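Local coordinates for protein discoidin-2 (Dictyostelium discoideum, PDB 2VMC) that binds galactose and N-acetylgalactosamine as a trimeric lectin and may take part in spore formation and spore coat assembly in the slime mould, at residues Gly172-Asn177 and Ala242-Thr247. Numbering follows the deposited sequence.
Sequences GDRSLN and AVYDLT. With A2G (2-acetamido-2-deoxy-alpha-D-galactopyranose), chain E.
R174 grips the carbonyl of Y244 side-on, NE and NH2 both donating to Y244 O, with NH2 to O at 3.0 Å. The acceptor lies in the guanidinium plane, and both nitrogens reach it from one face of the carbonyl. The contact lies in the lectin-like region, which carries the H-type lectin fold; here the loop following strand 163-170 folds against the start of strand 242-254, at a classic beta bulge formed by Y244 and D245 opposite D209. Nearby, the backbone N of G172 donates almost straight to D245 OD1 (3.0 Å), while OD2 of the same carboxylate is salt-bridged to K207. Further along, V243 N donates to L176 O at 2.9 Å.

The loop is shaped from within by an Asx turn, S175 N donating to D173 OD1, which also accepts from S175 OG and is salt-bridged to R187, and by a type I turn from R174 to N177. One water bridges the segments, accepting from L176 N (2.8 Å), its O 2.7 Å from V243 O.

The R174 chain, bent at chi2 (-67°) and chi3 (79°), lays its guanidinium flat over the Y244 ring, planes 2° apart, a cation-pi contact with CZ 3.9 Å from the ring centroid. R174 CD adds a CH-pi contact. The opposite ring face receives the sugar, hydrogen-bonded to R218 NE and W238 NE1 of a second subunit, consistent with R174 backing Y244 in a carbohydrate site shared between subunits. N177 ND2 lies 3.8 Å from Y244 CD1, its amide plane nearly perpendicular to the ring, and L176 CB packs on V243 CB. On the sugar side, A2G C4 sits over the ring centre, 3.7 Å from Y244 CD1.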
loop_
_atom_site.group_PDB
_atom_site.type_symbol
_atom_site.label_atom_id
_atom_site.label_comp_id
_atom_site.label_asym_id
_atom_site.label_seq_id
_atom_site.Cartn_x
_atom_site.Cartn_y
_atom_site.Cartn_z
ATOM N N GLY A 172 16.040 34.010 -8.328
ATOM C CA GLY A 172 16.629 34.529 -7.090
ATOM C C GLY A 172 17.630 35.641 -7.326
ATOM O O GLY A 172 18.225 36.148 -6.372
ATOM N N ASP A 173 17.815 36.018 -8.593
ATOM C CA ASP A 173 18.725 37.107 -8.961
ATOM C C ASP A 173 18.391 37.721 -10.332
ATOM O O ASP A 173 17.375 37.363 -10.929
ATOM C CB ASP A 173 20.214 36.668 -8.867
ATOM C CG ASP A 173 20.665 35.767 -10.016
ATOM O OD1 ASP A 173 19.907 35.496 -10.988
ATOM O OD2 ASP A 173 21.832 35.319 -9.938
ATOM N N ARG A 174 19.236 38.646 -10.814
ATOM C CA ARG A 174 18.908 39.386 -12.045
ATOM C C ARG A 174 19.503 38.782 -13.339
ATOM O O ARG A 174 19.647 39.483 -14.357
ATOM C CB ARG A 174 19.283 40.875 -11.920
ATOM C CG ARG A 174 18.788 41.563 -10.648
ATOM C CD ARG A 174 17.248 41.697 -10.556
ATOM N NE ARG A 174 16.533 40.466 -10.145
ATOM C CZ ARG A 174 16.425 40.005 -8.890
ATOM N NH1 ARG A 174 17.001 40.660 -7.882
ATOM N NH2 ARG A 174 15.730 38.884 -8.633
ATOM N N SER A 175 19.821 37.488 -13.277
ATOM C CA SER A 175 20.415 36.704 -14.373
ATOM C C SER A 175 19.699 36.825 -15.728
ATOM O O SER A 175 20.346 36.784 -16.797
ATOM C CB SER A 175 20.385 35.220 -13.988
ATOM O OG SER A 175 21.371 34.939 -13.036
ATOM N N LEU A 176 18.367 36.941 -15.689
ATOM C CA LEU A 176 17.593 37.083 -16.918
ATOM C C LEU A 176 16.993 38.476 -17.134
ATOM O O LEU A 176 16.133 38.654 -18.018
ATOM C CB LEU A 176 16.493 36.019 -16.985
ATOM C CG LEU A 176 16.906 34.548 -17.080
ATOM C CD1 LEU A 176 15.612 33.727 -17.279
ATOM C CD2 LEU A 176 17.938 34.246 -18.225
ATOM N N ASN A 177 17.436 39.444 -16.328
ATOM C CA ASN A 177 16.824 40.782 -16.296
ATOM C C ASN A 177 17.367 41.807 -17.289
ATOM O O ASN A 177 17.058 43.015 -17.194
ATOM C CB ASN A 177 16.881 41.347 -14.875
ATOM C CG ASN A 177 15.889 42.476 -14.641
ATOM O OD1 ASN A 177 14.694 42.357 -14.963
ATOM N ND2 ASN A 177 16.373 43.576 -14.047
ATOM N N ALA A 242 12.951 41.406 -20.278
ATOM C CA ALA A 242 13.734 41.474 -19.033
ATOM C C ALA A 242 12.935 40.776 -17.929
ATOM O O ALA A 242 11.892 41.309 -17.448
ATOM C CB ALA A 242 14.006 42.950 -18.649
ATOM N N VAL A 243 13.396 39.590 -17.546
ATOM C CA VAL A 243 12.765 38.803 -16.478
ATOM C C VAL A 243 13.504 39.053 -15.157
ATOM O O VAL A 243 14.682 38.726 -15.025
ATOM C CB VAL A 243 12.721 37.278 -16.835
ATOM C CG1 VAL A 243 12.142 36.474 -15.669
ATOM C CG2 VAL A 243 11.930 37.038 -18.128
ATOM N N TYR A 244 12.799 39.662 -14.201
ATOM C CA TYR A 244 13.350 40.034 -12.891
ATOM C C TYR A 244 13.429 38.817 -11.942
ATOM O O TYR A 244 14.497 38.531 -11.357
ATOM C CB TYR A 244 12.515 41.181 -12.279
ATOM C CG TYR A 244 13.166 41.873 -11.111
ATOM C CD1 TYR A 244 13.876 43.073 -11.294
ATOM C CD2 TYR A 244 13.060 41.353 -9.824
ATOM C CE1 TYR A 244 14.454 43.724 -10.218
ATOM C CE2 TYR A 244 13.636 41.997 -8.729
ATOM C CZ TYR A 244 14.331 43.183 -8.945
ATOM O OH TYR A 244 14.917 43.825 -7.885
ATOM N N ASP A 245 12.319 38.086 -11.816
ATOM C CA ASP A 245 12.308 36.808 -11.063
ATOM C C ASP A 245 11.165 35.904 -11.553
ATOM O O ASP A 245 10.188 36.390 -12.150
ATOM C CB ASP A 245 12.193 37.078 -9.550
ATOM C CG ASP A 245 12.656 35.899 -8.676
ATOM O OD1 ASP A 245 13.332 34.977 -9.175
ATOM O OD2 ASP A 245 12.342 35.912 -7.458
ATOM N N LEU A 246 11.315 34.591 -11.338
ATOM C CA LEU A 246 10.251 33.605 -11.595
ATOM C C LEU A 246 10.356 32.566 -10.500
ATOM O O LEU A 246 11.483 32.266 -10.069
ATOM C CB LEU A 246 10.441 32.886 -12.934
ATOM C CG LEU A 246 10.165 33.667 -14.223
ATOM C CD1 LEU A 246 10.735 32.911 -15.458
ATOM C CD2 LEU A 246 8.675 34.012 -14.389
ATOM N N THR A 247 9.214 32.045 -10.049
ATOM C CA THR A 247 9.187 30.923 -9.061
ATOM C C THR A 247 8.279 29.770 -9.526
ATOM O O THR A 247 7.176 30.006 -10.009
ATOM C CB THR A 247 8.713 31.397 -7.652
ATOM O OG1 THR A 247 9.524 32.501 -7.210
ATOM C CG2 THR A 247 8.797 30.249 -6.611
HETATM O O5 A2G E . 10.837 47.147 -9.961
HETATM C C1 A2G E . 10.966 47.268 -8.542
HETATM O O1 A2G E . 12.350 47.410 -8.193
HETATM C C2 A2G E . 10.389 46.033 -7.853
HETATM N N2 A2G E . 10.601 46.089 -6.411
HETATM C C3 A2G E . 10.951 44.704 -8.414
HETATM O O3 A2G E . 10.321 43.541 -7.844
HETATM C C4 A2G E . 10.848 44.660 -9.944
HETATM O O4 A2G E . 9.490 44.487 -10.355
HETATM C C5 A2G E . 11.433 45.967 -10.519
HETATM C C6 A2G E . 11.310 46.027 -12.037
HETATM O O6 A2G E . 12.102 47.148 -12.482
HETATM C C7 A2G E . 9.743 46.742 -5.612
HETATM O O7 A2G E . 8.731 47.299 -6.052
HETATM C C8 A2G E . 10.116 46.739 -4.152
HETATM O O HOH W 1 16.577 37.390 -13.577
HETATM O O HOH W 2 14.876 37.928 -6.213
HETATM O O HOH W 3 12.268 43.174 -15.505
#